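Local coordinates for protein ribonucleoside-diphosphate reductase (Pseudomonas aeruginosa, PDB 5IM3) that probably catalyses the reduction of ribonucleoside diphosphates to the deoxyribonucleotides needed for DNA synthesis, and binds the allosteric nucleotide dATP, at residues 75-80 with 110-115; 280-285 with 336-341; 387-392 with 404-409. All coordinates share one frame; numbering follows the deposited sequence.

Interaction 1 (75-80 with 110-115); sequences VRRLTE and MRAGEQ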
ATOM      1  N   VAL A  75       4.739 -24.242  52.962  1.00 66.41           N
ATOM      2  CA  VAL A  75       3.920 -25.428  52.721  1.00 67.20           C
ATOM      3  C   VAL A  75       2.446 -25.050  52.654  1.00 72.86           C
ATOM      4  O   VAL A  75       1.737 -25.407  51.706  1.00 70.94           O
ATOM      5  CB  VAL A  75       4.180 -26.489  53.807  1.00 67.11           C
ATOM      6  CG1 VAL A  75       3.277 -27.694  53.606  1.00 68.17           C
ATOM      7  CG2 VAL A  75       5.642 -26.918  53.795  1.00 65.52           C
ATOM      8  N   ARG A  76       1.962 -24.322  53.663  1.00 93.17           N
ATOM      9  CA  ARG A  76       0.552 -23.952  53.694  1.00 99.45           C
ATOM     10  C   ARG A  76       0.179 -23.066  52.515  1.00 98.44           C
ATOM     11  O   ARG A  76      -0.985 -23.044  52.099  1.00101.20           O
ATOM     12  CB  ARG A  76       0.222 -23.251  55.012  1.00106.23           C
ATOM     13  CG  ARG A  76       0.344 -24.150  56.229  1.00109.72           C
ATOM     14  CD  ARG A  76       0.089 -23.381  57.518  1.00114.95           C
ATOM     15  NE  ARG A  76      -1.260 -22.817  57.576  1.00119.15           N
ATOM     16  CZ  ARG A  76      -1.717 -22.055  58.568  1.00123.88           C
ATOM     17  NH1 ARG A  76      -0.941 -21.751  59.596  1.00125.41           N
ATOM     18  NH2 ARG A  76      -2.956 -21.589  58.534  1.00127.01           N
ATOM     19  N   ARG A  77       1.144 -22.325  51.967  1.00 87.60           N
ATOM     20  CA  ARG A  77       0.883 -21.571  50.747  1.00 86.41           C
ATOM     21  C   ARG A  77       0.751 -22.505  49.551  1.00 81.92           C
ATOM     22  O   ARG A  77      -0.166 -22.355  48.735  1.00 81.88           O
ATOM     23  CB  ARG A  77       1.996 -20.550  50.513  1.00 86.32           C
ATOM     24  CG  ARG A  77       1.793 -19.678  49.282  1.00 87.28           C
ATOM     25  CD  ARG A  77       2.951 -18.710  49.082  1.00 87.85           C
ATOM     26  NE  ARG A  77       4.224 -19.407  48.911  1.00 86.84           N
ATOM     27  CZ  ARG A  77       4.621 -19.981  47.779  1.00 85.09           C
ATOM     28  NH1 ARG A  77       3.845 -19.954  46.702  1.00 85.30           N
ATOM     29  NH2 ARG A  77       5.796 -20.592  47.723  1.00 83.07           N
ATOM     30  N   LEU A  78       1.654 -23.480  49.437  1.00 74.63           N
ATOM     31  CA  LEU A  78       1.560 -24.458  48.359  1.00 72.19           C
ATOM     32  C   LEU A  78       0.306 -25.312  48.503  1.00 74.37           C
ATOM     33  O   LEU A  78      -0.376 -25.597  47.512  1.00 73.08           O
ATOM     34  CB  LEU A  78       2.809 -25.339  48.345  1.00 67.18           C
ATOM     35  CG  LEU A  78       4.148 -24.626  48.150  1.00 64.72           C
ATOM     36  CD1 LEU A  78       5.288 -25.611  48.327  1.00 62.23           C
ATOM     37  CD2 LEU A  78       4.221 -23.966  46.784  1.00 63.35           C
ATOM     38  N   THR A  79      -0.014 -25.728  49.732  1.00 77.51           N
ATOM     39  CA  THR A  79      -1.216 -26.521  49.956  1.00 79.93           C
ATOM     40  C   THR A  79      -2.471 -25.747  49.580  1.00 84.35           C
ATOM     41  O   THR A  79      -3.439 -26.336  49.086  1.00 85.72           O
ATOM     42  CB  THR A  79      -1.289 -26.964  51.420  1.00 81.35           C
ATOM     43  OG1 THR A  79      -0.137 -27.756  51.740  1.00 78.71           O
ATOM     44  CG2 THR A  79      -2.547 -27.787  51.680  1.00 84.51           C
ATOM     45  N   GLU A  80      -2.474 -24.431  49.802  1.00 94.82           N
ATOM     46  CA  GLU A  80      -3.658 -23.631  49.515  1.00 99.88           C
ATOM     47  C   GLU A  80      -3.920 -23.547  48.017  1.00 98.05           C
ATOM     48  O   GLU A  80      -5.049 -23.766  47.562  1.00100.86           O
ATOM     49  CB  GLU A  80      -3.498 -22.234  50.119  1.00102.86           C
ATOM     50  CG  GLU A  80      -4.527 -21.217  49.641  1.00107.69           C
ATOM     51  CD  GLU A  80      -5.955 -21.653  49.906  1.00113.69           C
ATOM     52  OE1 GLU A  80      -6.160 -22.563  50.739  1.00115.18           O
ATOM     53  OE2 GLU A  80      -6.874 -21.084  49.280  1.00116.50           O
ATOM     54  N   MET A 110       7.138 -26.912  41.867  1.00 54.74           N
ATOM     55  CA  MET A 110       7.966 -26.559  40.720  1.00 53.68           C
ATOM     56  C   MET A 110       7.777 -25.102  40.314  1.00 56.18           C
ATOM     57  O   MET A 110       8.756 -24.403  40.032  1.00 54.73           O
ATOM     58  CB  MET A 110       7.648 -27.484  39.549  1.00 50.53           C
ATOM     59  CG  MET A 110       8.141 -28.904  39.739  1.00 49.93           C
ATOM     60  SD  MET A 110       7.676 -29.951  38.354  1.00 45.28           S
ATOM     61  CE  MET A 110       8.328 -31.535  38.879  1.00 46.09           C
ATOM     62  N   ARG A 111       6.529 -24.625  40.257  1.00 64.40           N
ATOM     63  CA  ARG A 111       6.299 -23.238  39.870  1.00 69.91           C
ATOM     64  C   ARG A 111       6.875 -22.264  40.885  1.00 67.50           C
ATOM     65  O   ARG A 111       7.174 -21.121  40.527  1.00 68.69           O
ATOM     66  CB  ARG A 111       4.804 -22.969  39.680  1.00 73.20           C
ATOM     67  CG  ARG A 111       4.181 -23.712  38.508  1.00 75.17           C
ATOM     68  CD  ARG A 111       2.819 -23.145  38.145  1.00 79.96           C
ATOM     69  NE  ARG A 111       2.926 -22.034  37.197  1.00 83.63           N
ATOM     70  CZ  ARG A 111       2.684 -22.123  35.890  1.00 85.11           C
ATOM     71  NH1 ARG A 111       2.305 -23.272  35.342  1.00 84.69           N
ATOM     72  NH2 ARG A 111       2.814 -21.049  35.120  1.00 87.28           N
ATOM     73  N   ALA A 112       7.035 -22.690  42.137  1.00 57.39           N
ATOM     74  CA  ALA A 112       7.675 -21.884  43.167  1.00 55.67           C
ATOM     75  C   ALA A 112       9.196 -21.921  43.089  1.00 53.64           C
ATOM     76  O   ALA A 112       9.858 -21.342  43.956  1.00 53.88           O
ATOM     77  CB  ALA A 112       7.226 -22.354  44.552  1.00 57.45           C
ATOM     78  N   GLY A 113       9.764 -22.582  42.084  1.00 49.61           N
ATOM     79  CA  GLY A 113      11.205 -22.649  41.954  1.00 49.08           C
ATOM     80  C   GLY A 113      11.906 -23.495  42.992  1.00 48.94           C
ATOM     81  O   GLY A 113      13.111 -23.333  43.193  1.00 46.39           O
ATOM     82  N   GLU A 114      11.188 -24.400  43.662  1.00 52.75           N
ATOM     83  CA  GLU A 114      11.788 -25.283  44.665  1.00 53.35           C
ATOM     84  C   GLU A 114      12.394 -26.494  43.955  1.00 52.12           C
ATOM     85  O   GLU A 114      11.871 -27.609  43.979  1.00 51.75           O
ATOM     86  CB  GLU A 114      10.753 -25.704  45.698  1.00 55.32           C
ATOM     87  CG  GLU A 114      10.106 -24.554  46.456  1.00 58.22           C
ATOM     88  CD  GLU A 114      11.014 -23.957  47.516  1.00 61.00           C
ATOM     89  OE1 GLU A 114      12.117 -24.502  47.734  1.00 60.07           O
ATOM     90  OE2 GLU A 114      10.619 -22.944  48.137  1.00 61.94           O
ATOM     91  N   GLN A 115      13.537 -26.251  43.311  1.00 53.77           N
ATOM     92  CA  GLN A 115      14.123 -27.266  42.442  1.00 55.00           C
ATOM     93  C   GLN A 115      14.572 -28.491  43.230  1.00 54.45           C
ATOM     94  O   GLN A 115      14.325 -29.626  42.810  1.00 53.23           O
ATOM     95  CB  GLN A 115      15.295 -26.674  41.660  1.00 54.89           C
ATOM     96  CG  GLN A 115      15.797 -27.561  40.525  1.00 54.76           C
ATOM     97  CD  GLN A 115      17.126 -28.224  40.832  1.00 58.02           C
ATOM     98  OE1 GLN A 115      17.934 -27.698  41.597  1.00 60.48           O
ATOM     99  NE2 GLN A 115      17.359 -29.388  40.234  1.00 56.12           N
TER
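A112 offers one methyl to two side chains of the helix at 75-80. Its CB lies 3.9 Å from R77 NH2 and 4.1 Å from L78 CD2, and these two approaches carry the contact, in which only 93 Å² is buried. The R77 approach is to the edge of the guanidinium: the methyl sits in the plane of the group, beside NH2, so A112 does not meet either flat face. The L78 approach is plain apolar packing of one methyl on another. The backbones stay apart, the nearest CA atoms being those of L78 and A112 at 8.4 Å, and the gap is bridged by side chains alone.

What puts the arginine there is its chain shape. CG is anti to the backbone N (chi1 -178°), which sends the chain out beside the carbonyl carbon, and a bend at chi3 (60°) swings the guanidinium across to A112. E114, farther along, brings an opposite charge near without contact: R77 NH2 and E114 OE2 are 5.4 Å apart, which could add a mild electrostatic attraction.

Behind A112 the chain leaves its helix. G113 has positive phi (70°) and two bonds back into the last turn, including G113 N to M110 O at 2.9 Å, the signature of a Schellman motif; E114 then takes the N-cap position of the next helix. A112 thus lies at the turn between helix 98-111 and helix 115-138.

The site belongs to the first ATP cone. On helix 69-88, L78 also packs on A108 and L109 of helix 98-111, while V75 and T79 face helix 46-60; M110 meets A118 and V122 of helix 115-138, and touches M110 of a second subunit.

Interaction 2 (280-285 with 336-341); sequences LEKLGK and DREARA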
ATOM      1  N   LEU A 280       2.451 -68.958 -23.991  1.00 61.57           N
ATOM      2  CA  LEU A 280       2.260 -68.536 -22.609  1.00 60.71           C
ATOM      3  C   LEU A 280       3.033 -69.414 -21.633  1.00 64.80           C
ATOM      4  O   LEU A 280       3.443 -68.936 -20.569  1.00 65.60           O
ATOM      5  CB  LEU A 280       0.772 -68.534 -22.269  1.00 61.72           C
ATOM      6  CG  LEU A 280      -0.085 -67.661 -23.193  1.00 64.08           C
ATOM      7  CD1 LEU A 280      -1.564 -67.806 -22.868  1.00 63.97           C
ATOM      8  CD2 LEU A 280       0.340 -66.197 -23.111  1.00 61.02           C
ATOM      9  N   GLU A 281       3.245 -70.692 -21.965  1.00 65.54           N
ATOM     10  CA  GLU A 281       4.044 -71.547 -21.093  1.00 67.21           C
ATOM     11  C   GLU A 281       5.466 -71.013 -20.978  1.00 67.85           C
ATOM     12  O   GLU A 281       6.025 -70.926 -19.878  1.00 67.09           O
ATOM     13  CB  GLU A 281       4.042 -72.985 -21.622  1.00 69.63           C
ATOM     14  CG  GLU A 281       4.562 -74.016 -20.626  1.00 70.45           C
ATOM     15  CD  GLU A 281       5.991 -74.443 -20.902  1.00 72.86           C
ATOM     16  OE1 GLU A 281       6.702 -73.728 -21.636  1.00 72.73           O
ATOM     17  OE2 GLU A 281       6.403 -75.507 -20.394  1.00 74.80           O
ATOM     18  N   LYS A 282       6.060 -70.635 -22.111  1.00 75.83           N
ATOM     19  CA  LYS A 282       7.407 -70.074 -22.107  1.00 77.92           C
ATOM     20  C   LYS A 282       7.450 -68.725 -21.396  1.00 76.12           C
ATOM     21  O   LYS A 282       8.394 -68.441 -20.648  1.00 77.50           O
ATOM     22  CB  LYS A 282       7.900 -69.943 -23.544  1.00 80.31           C
ATOM     23  CG  LYS A 282       9.384 -69.658 -23.699  1.00 81.24           C
ATOM     24  CD  LYS A 282       9.754 -69.470 -25.173  1.00 82.63           C
ATOM     25  CE  LYS A 282       9.422 -70.705 -26.017  1.00 84.56           C
ATOM     26  NZ  LYS A 282       9.659 -70.487 -27.467  1.00 86.40           N
ATOM     27  N   LEU A 283       6.445 -67.876 -21.619  1.00 67.89           N
ATOM     28  CA  LEU A 283       6.401 -66.595 -20.922  1.00 67.40           C
ATOM     29  C   LEU A 283       6.097 -66.776 -19.443  1.00 67.99           C
ATOM     30  O   LEU A 283       6.560 -65.982 -18.614  1.00 66.58           O
ATOM     31  CB  LEU A 283       5.355 -65.677 -21.555  1.00 65.86           C
ATOM     32  CG  LEU A 283       5.549 -65.318 -23.029  1.00 67.34           C
ATOM     33  CD1 LEU A 283       4.433 -64.397 -23.490  1.00 65.05           C
ATOM     34  CD2 LEU A 283       6.909 -64.676 -23.267  1.00 68.98           C
ATOM     35  N   GLY A 284       5.320 -67.803 -19.093  1.00 73.23           N
ATOM     36  CA  GLY A 284       5.025 -68.054 -17.694  1.00 73.38           C
ATOM     37  C   GLY A 284       6.258 -68.397 -16.884  1.00 74.16           C
ATOM     38  O   GLY A 284       6.310 -68.129 -15.681  1.00 75.18           O
ATOM     39  N   LYS A 285       7.264 -68.995 -17.526  1.00 72.98           N
ATOM     40  CA  LYS A 285       8.504 -69.324 -16.833  1.00 72.44           C
ATOM     41  C   LYS A 285       9.438 -68.124 -16.729  1.00 69.67           C
ATOM     42  O   LYS A 285      10.272 -68.075 -15.818  1.00 70.50           O
ATOM     43  CB  LYS A 285       9.218 -70.467 -17.551  1.00 75.59           C
ATOM     44  CG  LYS A 285       8.491 -71.796 -17.477  1.00 77.90           C
ATOM     45  CD  LYS A 285       9.194 -72.840 -18.319  1.00 81.98           C
ATOM     46  CE  LYS A 285       8.492 -74.182 -18.241  1.00 84.07           C
ATOM     47  NZ  LYS A 285       8.937 -75.086 -19.334  1.00 86.62           N
ATOM     48  N   ASP A 336      10.419 -62.576 -33.343  1.00 79.37           N
ATOM     49  CA  ASP A 336      10.588 -63.472 -32.200  1.00 77.56           C
ATOM     50  C   ASP A 336       9.739 -62.937 -31.050  1.00 73.14           C
ATOM     51  O   ASP A 336      10.234 -62.331 -30.100  1.00 70.42           O
ATOM     52  CB  ASP A 336      12.060 -63.588 -31.818  1.00 80.27           C
ATOM     53  CG  ASP A 336      12.922 -64.083 -32.962  1.00 84.34           C
ATOM     54  OD1 ASP A 336      13.073 -65.317 -33.108  1.00 87.19           O
ATOM     55  OD2 ASP A 336      13.453 -63.238 -33.713  1.00 84.91           O
ATOM     56  N   ARG A 337       8.429 -63.172 -31.158  1.00 77.74           N
ATOM     57  CA  ARG A 337       7.463 -62.701 -30.168  1.00 75.40           C
ATOM     58  C   ARG A 337       7.939 -62.901 -28.733  1.00 71.64           C
ATOM     59  O   ARG A 337       7.965 -61.959 -27.935  1.00 67.61           O
ATOM     60  CB  ARG A 337       6.134 -63.431 -30.371  1.00 77.68           C
ATOM     61  CG  ARG A 337       5.124 -62.709 -31.238  1.00 77.76           C
ATOM     62  CD  ARG A 337       3.834 -63.513 -31.298  1.00 80.70           C
ATOM     63  NE  ARG A 337       2.663 -62.688 -31.589  1.00 81.07           N
ATOM     64  CZ  ARG A 337       2.116 -62.540 -32.793  1.00 83.34           C
ATOM     65  NH1 ARG A 337       2.625 -63.165 -33.851  1.00 87.72           N
ATOM     66  NH2 ARG A 337       1.048 -61.771 -32.938  1.00 80.96           N
ATOM     67  N   GLU A 338       8.303 -64.137 -28.385  1.00 69.61           N
ATOM     68  CA  GLU A 338       8.607 -64.460 -26.994  1.00 68.45           C
ATOM     69  C   GLU A 338       9.929 -63.842 -26.556  1.00 66.98           C
ATOM     70  O   GLU A 338      10.014 -63.238 -25.479  1.00 66.32           O
ATOM     71  CB  GLU A 338       8.629 -65.977 -26.803  1.00 69.38           C
ATOM     72  CG  GLU A 338       7.253 -66.635 -26.839  1.00 69.21           C
ATOM     73  CD  GLU A 338       6.659 -66.708 -28.235  1.00 70.19           C
ATOM     74  OE1 GLU A 338       7.429 -66.659 -29.218  1.00 71.29           O
ATOM     75  OE2 GLU A 338       5.418 -66.817 -28.346  1.00 69.66           O
ATOM     76  N   ALA A 339      10.974 -63.985 -27.374  1.00 63.47           N
ATOM     77  CA  ALA A 339      12.279 -63.440 -27.015  1.00 63.57           C
ATOM     78  C   ALA A 339      12.199 -61.936 -26.768  1.00 61.36           C
ATOM     79  O   ALA A 339      12.740 -61.427 -25.779  1.00 60.73           O
ATOM     80  CB  ALA A 339      13.294 -63.756 -28.112  1.00 66.16           C
ATOM     81  N   ARG A 340      11.525 -61.204 -27.656  1.00 60.32           N
ATOM     82  CA  ARG A 340      11.391 -59.761 -27.471  1.00 58.28           C
ATOM     83  C   ARG A 340      10.467 -59.431 -26.306  1.00 56.13           C
ATOM     84  O   ARG A 340      10.723 -58.482 -25.556  1.00 54.89           O
ATOM     85  CB  ARG A 340      10.888 -59.109 -28.761  1.00 57.95           C
ATOM     86  CG  ARG A 340      11.837 -59.266 -29.942  1.00 60.23           C
ATOM     87  CD  ARG A 340      13.194 -58.634 -29.661  1.00 60.78           C
ATOM     88  NE  ARG A 340      14.113 -58.780 -30.782  1.00 63.17           N
ATOM     89  CZ  ARG A 340      15.367 -58.337 -30.782  1.00 65.06           C
ATOM     90  NH1 ARG A 340      15.854 -57.706 -29.720  1.00 63.42           N
ATOM     91  NH2 ARG A 340      16.138 -58.523 -31.847  1.00 67.31           N
ATOM     92  N   ALA A 341       9.390 -60.199 -26.132  1.00 56.06           N
ATOM     93  CA  ALA A 341       8.503 -59.966 -24.997  1.00 54.15           C
ATOM     94  C   ALA A 341       9.245 -60.146 -23.679  1.00 54.46           C
ATOM     95  O   ALA A 341       9.053 -59.367 -22.739  1.00 52.97           O
ATOM     96  CB  ALA A 341       7.297 -60.905 -25.065  1.00 54.32           C
TER
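E338 lies between K282 and L283, its aliphatic part crossing both side chains at about a right angle. K282 reaches over with CD, 4.0 Å from E338 CB, whereas L283 comes with CD2, which stands 4.1 Å from E338 CG and touches the E338 carbonyl oxygen as well. The same leucine methyl continues to A341 CB at 4.2 Å, one turn farther along helix 337-349.

A bend at chi2 (74°) turns the E338 carboxylate aside from this apolar crossing. Its OE2 accepts from the backbone N of D279, just before helix 280-286, while K282 NZ stays 4.8 Å from E338 OE1, a favourable pairing of charges at most and not a salt bridge. The methylene parts of the two charged residues therefore do the packing, and L283 supplies the buried side.

The two segment axes run nearly parallel, 20° apart and 10.2 Å at closest approach. F278 packs on L283, E338 and A341, and L283 also rests on L258 of helix 250-267 and M328 of helix 319-330. This is side-by-side helix packing, joining helix 280-286 to helix 337-349 of the all-alpha domain of the reductase large chain.

Interaction 3 (387-392 with 404-409); sequences GAIHDN and NDWTPV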
ATOM      1  N   GLY A 387     -11.675 -27.460 -38.604  1.00 39.39           N
ATOM      2  CA  GLY A 387     -11.075 -28.775 -38.711  1.00 40.13           C
ATOM      3  C   GLY A 387     -10.070 -29.031 -37.607  1.00 41.99           C
ATOM      4  O   GLY A 387      -9.940 -30.161 -37.132  1.00 37.55           O
ATOM      5  N   ALA A 388      -9.366 -27.981 -37.167  1.00 41.62           N
ATOM      6  CA  ALA A 388      -8.423 -28.113 -36.062  1.00 40.58           C
ATOM      7  C   ALA A 388      -9.152 -28.259 -34.730  1.00 43.00           C
ATOM      8  O   ALA A 388      -8.704 -29.004 -33.848  1.00 39.22           O
ATOM      9  CB  ALA A 388      -7.486 -26.907 -36.031  1.00 39.04           C
ATOM     10  N   ILE A 389     -10.271 -27.550 -34.563  1.00 45.14           N
ATOM     11  CA  ILE A 389     -11.106 -27.767 -33.385  1.00 44.51           C
ATOM     12  C   ILE A 389     -11.598 -29.204 -33.359  1.00 41.81           C
ATOM     13  O   ILE A 389     -11.634 -29.849 -32.306  1.00 41.02           O
ATOM     14  CB  ILE A 389     -12.287 -26.780 -33.362  1.00 45.19           C
ATOM     15  CG1 ILE A 389     -11.802 -25.333 -33.456  1.00 48.93           C
ATOM     16  CG2 ILE A 389     -13.118 -26.981 -32.099  1.00 44.85           C
ATOM     17  CD1 ILE A 389     -10.906 -24.920 -32.333  1.00 51.15           C
ATOM     18  N   HIS A 390     -12.002 -29.718 -34.520  1.00 39.69           N
ATOM     19  CA  HIS A 390     -12.482 -31.090 -34.609  1.00 42.10           C
ATOM     20  C   HIS A 390     -11.384 -32.083 -34.235  1.00 41.44           C
ATOM     21  O   HIS A 390     -11.636 -33.053 -33.513  1.00 37.66           O
ATOM     22  CB  HIS A 390     -12.997 -31.353 -36.023  1.00 38.66           C
ATOM     23  CG  HIS A 390     -13.565 -32.723 -36.225  1.00 45.12           C
ATOM     24  ND1 HIS A 390     -12.776 -33.850 -36.314  1.00 47.74           N
ATOM     25  CD2 HIS A 390     -14.841 -33.144 -36.386  1.00 47.96           C
ATOM     26  CE1 HIS A 390     -13.544 -34.908 -36.504  1.00 48.67           C
ATOM     27  NE2 HIS A 390     -14.801 -34.506 -36.553  1.00 49.83           N
ATOM     28  N   ASP A 391     -10.161 -31.852 -34.719  1.00 47.71           N
ATOM     29  CA  ASP A 391      -9.047 -32.729 -34.375  1.00 48.21           C
ATOM     30  C   ASP A 391      -8.749 -32.673 -32.882  1.00 47.26           C
ATOM     31  O   ASP A 391      -8.493 -33.708 -32.253  1.00 49.51           O
ATOM     32  CB  ASP A 391      -7.807 -32.349 -35.183  1.00 47.80           C
ATOM     33  CG  ASP A 391      -7.971 -32.624 -36.664  1.00 50.87           C
ATOM     34  OD1 ASP A 391      -8.820 -33.465 -37.025  1.00 53.78           O
ATOM     35  OD2 ASP A 391      -7.244 -32.007 -37.472  1.00 52.54           O
ATOM     36  N   ASN A 392      -8.779 -31.473 -32.296  1.00 39.79           N
ATOM     37  CA  ASN A 392      -8.583 -31.336 -30.857  1.00 40.40           C
ATOM     38  C   ASN A 392      -9.526 -32.250 -30.093  1.00 40.18           C
ATOM     39  O   ASN A 392      -9.113 -32.963 -29.171  1.00 41.90           O
ATOM     40  CB  ASN A 392      -8.806 -29.883 -30.430  1.00 42.68           C
ATOM     41  CG  ASN A 392      -7.548 -29.041 -30.514  1.00 42.54           C
ATOM     42  OD1 ASN A 392      -7.420 -28.046 -29.804  1.00 44.70           O
ATOM     43  ND2 ASN A 392      -6.615 -29.426 -31.379  1.00 42.83           N
ATOM     44  N   ASN A 404      -1.083 -26.556 -29.805  1.00 42.42           N
ATOM     45  CA  ASN A 404      -1.699 -25.921 -30.968  1.00 40.86           C
ATOM     46  C   ASN A 404      -0.909 -24.679 -31.353  1.00 41.03           C
ATOM     47  O   ASN A 404      -0.747 -23.766 -30.534  1.00 39.70           O
ATOM     48  CB  ASN A 404      -3.148 -25.515 -30.692  1.00 41.98           C
ATOM     49  CG  ASN A 404      -4.107 -26.674 -30.684  1.00 44.00           C
ATOM     50  OD1 ASN A 404      -3.763 -27.804 -31.041  1.00 46.86           O
ATOM     51  ND2 ASN A 404      -5.339 -26.393 -30.280  1.00 43.91           N
ATOM     52  N   ASP A 405      -0.458 -24.627 -32.605  1.00 40.13           N
ATOM     53  CA  ASP A 405       0.159 -23.430 -33.167  1.00 39.57           C
ATOM     54  C   ASP A 405      -0.926 -22.560 -33.801  1.00 38.20           C
ATOM     55  O   ASP A 405      -1.448 -22.888 -34.872  1.00 40.96           O
ATOM     56  CB  ASP A 405       1.220 -23.810 -34.194  1.00 41.16           C
ATOM     57  CG  ASP A 405       1.572 -22.659 -35.118  1.00 40.71           C
ATOM     58  OD1 ASP A 405       1.617 -21.507 -34.641  1.00 38.71           O
ATOM     59  OD2 ASP A 405       1.795 -22.906 -36.323  1.00 40.08           O
ATOM     60  N   TRP A 406      -1.252 -21.445 -33.152  1.00 39.70           N
ATOM     61  CA  TRP A 406      -2.284 -20.536 -33.633  1.00 36.49           C
ATOM     62  C   TRP A 406      -1.720 -19.321 -34.356  1.00 38.78           C
ATOM     63  O   TRP A 406      -2.492 -18.465 -34.797  1.00 41.16           O
ATOM     64  CB  TRP A 406      -3.166 -20.095 -32.463  1.00 34.52           C
ATOM     65  CG  TRP A 406      -4.176 -21.136 -32.145  1.00 36.41           C
ATOM     66  CD1 TRP A 406      -4.012 -22.222 -31.332  1.00 36.44           C
ATOM     67  CD2 TRP A 406      -5.504 -21.226 -32.670  1.00 38.03           C
ATOM     68  NE1 TRP A 406      -5.160 -22.976 -31.312  1.00 35.41           N
ATOM     69  CE2 TRP A 406      -6.091 -22.385 -32.124  1.00 39.49           C
ATOM     70  CE3 TRP A 406      -6.256 -20.438 -33.545  1.00 38.98           C
ATOM     71  CZ2 TRP A 406      -7.396 -22.771 -32.424  1.00 39.61           C
ATOM     72  CZ3 TRP A 406      -7.548 -20.824 -33.840  1.00 39.36           C
ATOM     73  CH2 TRP A 406      -8.106 -21.978 -33.281  1.00 36.81           C
ATOM     74  N   THR A 407      -0.403 -19.246 -34.518  1.00 39.91           N
ATOM     75  CA  THR A 407       0.212 -18.090 -35.160  1.00 41.17           C
ATOM     76  C   THR A 407      -0.331 -17.794 -36.554  1.00 41.43           C
ATOM     77  O   THR A 407      -0.481 -16.605 -36.881  1.00 43.21           O
ATOM     78  CB  THR A 407       1.730 -18.297 -35.206  1.00 40.59           C
ATOM     79  OG1 THR A 407       2.245 -18.319 -33.869  1.00 43.15           O
ATOM     80  CG2 THR A 407       2.422 -17.193 -35.999  1.00 42.50           C
ATOM     81  N   PRO A 408      -0.623 -18.776 -37.415  1.00 39.99           N
ATOM     82  CA  PRO A 408      -1.028 -18.434 -38.792  1.00 40.78           C
ATOM     83  C   PRO A 408      -2.345 -17.678 -38.887  1.00 41.61           C
ATOM     84  O   PRO A 408      -2.602 -17.055 -39.926  1.00 45.15           O
ATOM     85  CB  PRO A 408      -1.125 -19.804 -39.485  1.00 41.57           C
ATOM     86  CG  PRO A 408      -0.305 -20.728 -38.646  1.00 42.05           C
ATOM     87  CD  PRO A 408      -0.457 -20.230 -37.239  1.00 40.98           C
ATOM     88  N   VAL A 409      -3.177 -17.704 -37.851  1.00 38.02           N
ATOM     89  CA  VAL A 409      -4.524 -17.146 -37.927  1.00 41.04           C
ATOM     90  C   VAL A 409      -4.453 -15.628 -37.786  1.00 39.93           C
ATOM     91  O   VAL A 409      -3.844 -15.109 -36.845  1.00 40.06           O
ATOM     92  CB  VAL A 409      -5.425 -17.773 -36.850  1.00 39.94           C
ATOM     93  CG1 VAL A 409      -6.806 -17.136 -36.845  1.00 38.80           C
ATOM     94  CG2 VAL A 409      -5.536 -19.276 -37.076  1.00 39.20           C
TER
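N392 and N404 meet through their side-chain amides, which come from opposite directions and pair in a two-bond ring. From its CB, the N404 side chain heads toward the helix; CG is anti to the carbonyl carbon (chi1 -75°), which directs the amide at N392. At its tip, ND2 donates to N392 OD1 at 2.7 Å with an N-H...O angle of 162°, a short and nearly straight bond that lies in the carbonyl plane on a lone pair. The other tip atom, OD1, receives N392 ND2 at 3.3 Å, again on a lone pair in the carbonyl plane but longer. N404 OD1 also accepts from the T376 hydroxyl, so two donors hold this oxygen. The amide planes are nearly coplanar, 26° apart, in keeping with the reciprocal pair of bonds, which together fix the turn of each amide, and four buried polar atoms are matched.

Beside the amides lies an apolar contact. I389 CD1 stands at the edge of the W406 indole, near its plane, 4.1 Å from CZ2, and the two side chains cross at about a right angle. The six-membered part of the ring is thus met at its rim and not over a face.

Around W406 the chain turns: D405 OD1 accepts from T407 N at 3.0 Å in an Asx turn, and a type I turn runs from W406 to V409; V409 touches a bound dATP.

The contact sits inside the beta-alpha-beta unit of strand 373-377, helix 382-395 and strand 401-405, in the barrel domain. It joins the helix to the end of the following strand and the turn after it; strand 450-455 flanks N392, N404 and W406, helix 427-440 packs on I389 and W406, and Y386 of the third subunit touches I389.

Overall arrangement
The three contacts follow one another along the chain and none touches another. Interaction 1 belongs to the first ATP cone, with the L78 side chain about 11 Å from a bound dATP; its centre is about 82 Å from those of both interaction 2 and interaction 3, on the opposite side of the chain's centre. Interaction 3 lies in the barrel domain, where the W406 side chain is about 8 Å from a different dATP and V409 belongs to that nucleotide's pocket. Interaction 2, about 30 Å from interaction 3 at nearest atoms, is helix packing away from the annotated sites. Interaction 3 thus borders a nucleotide site directly, whereas interaction 1 stands back from its own.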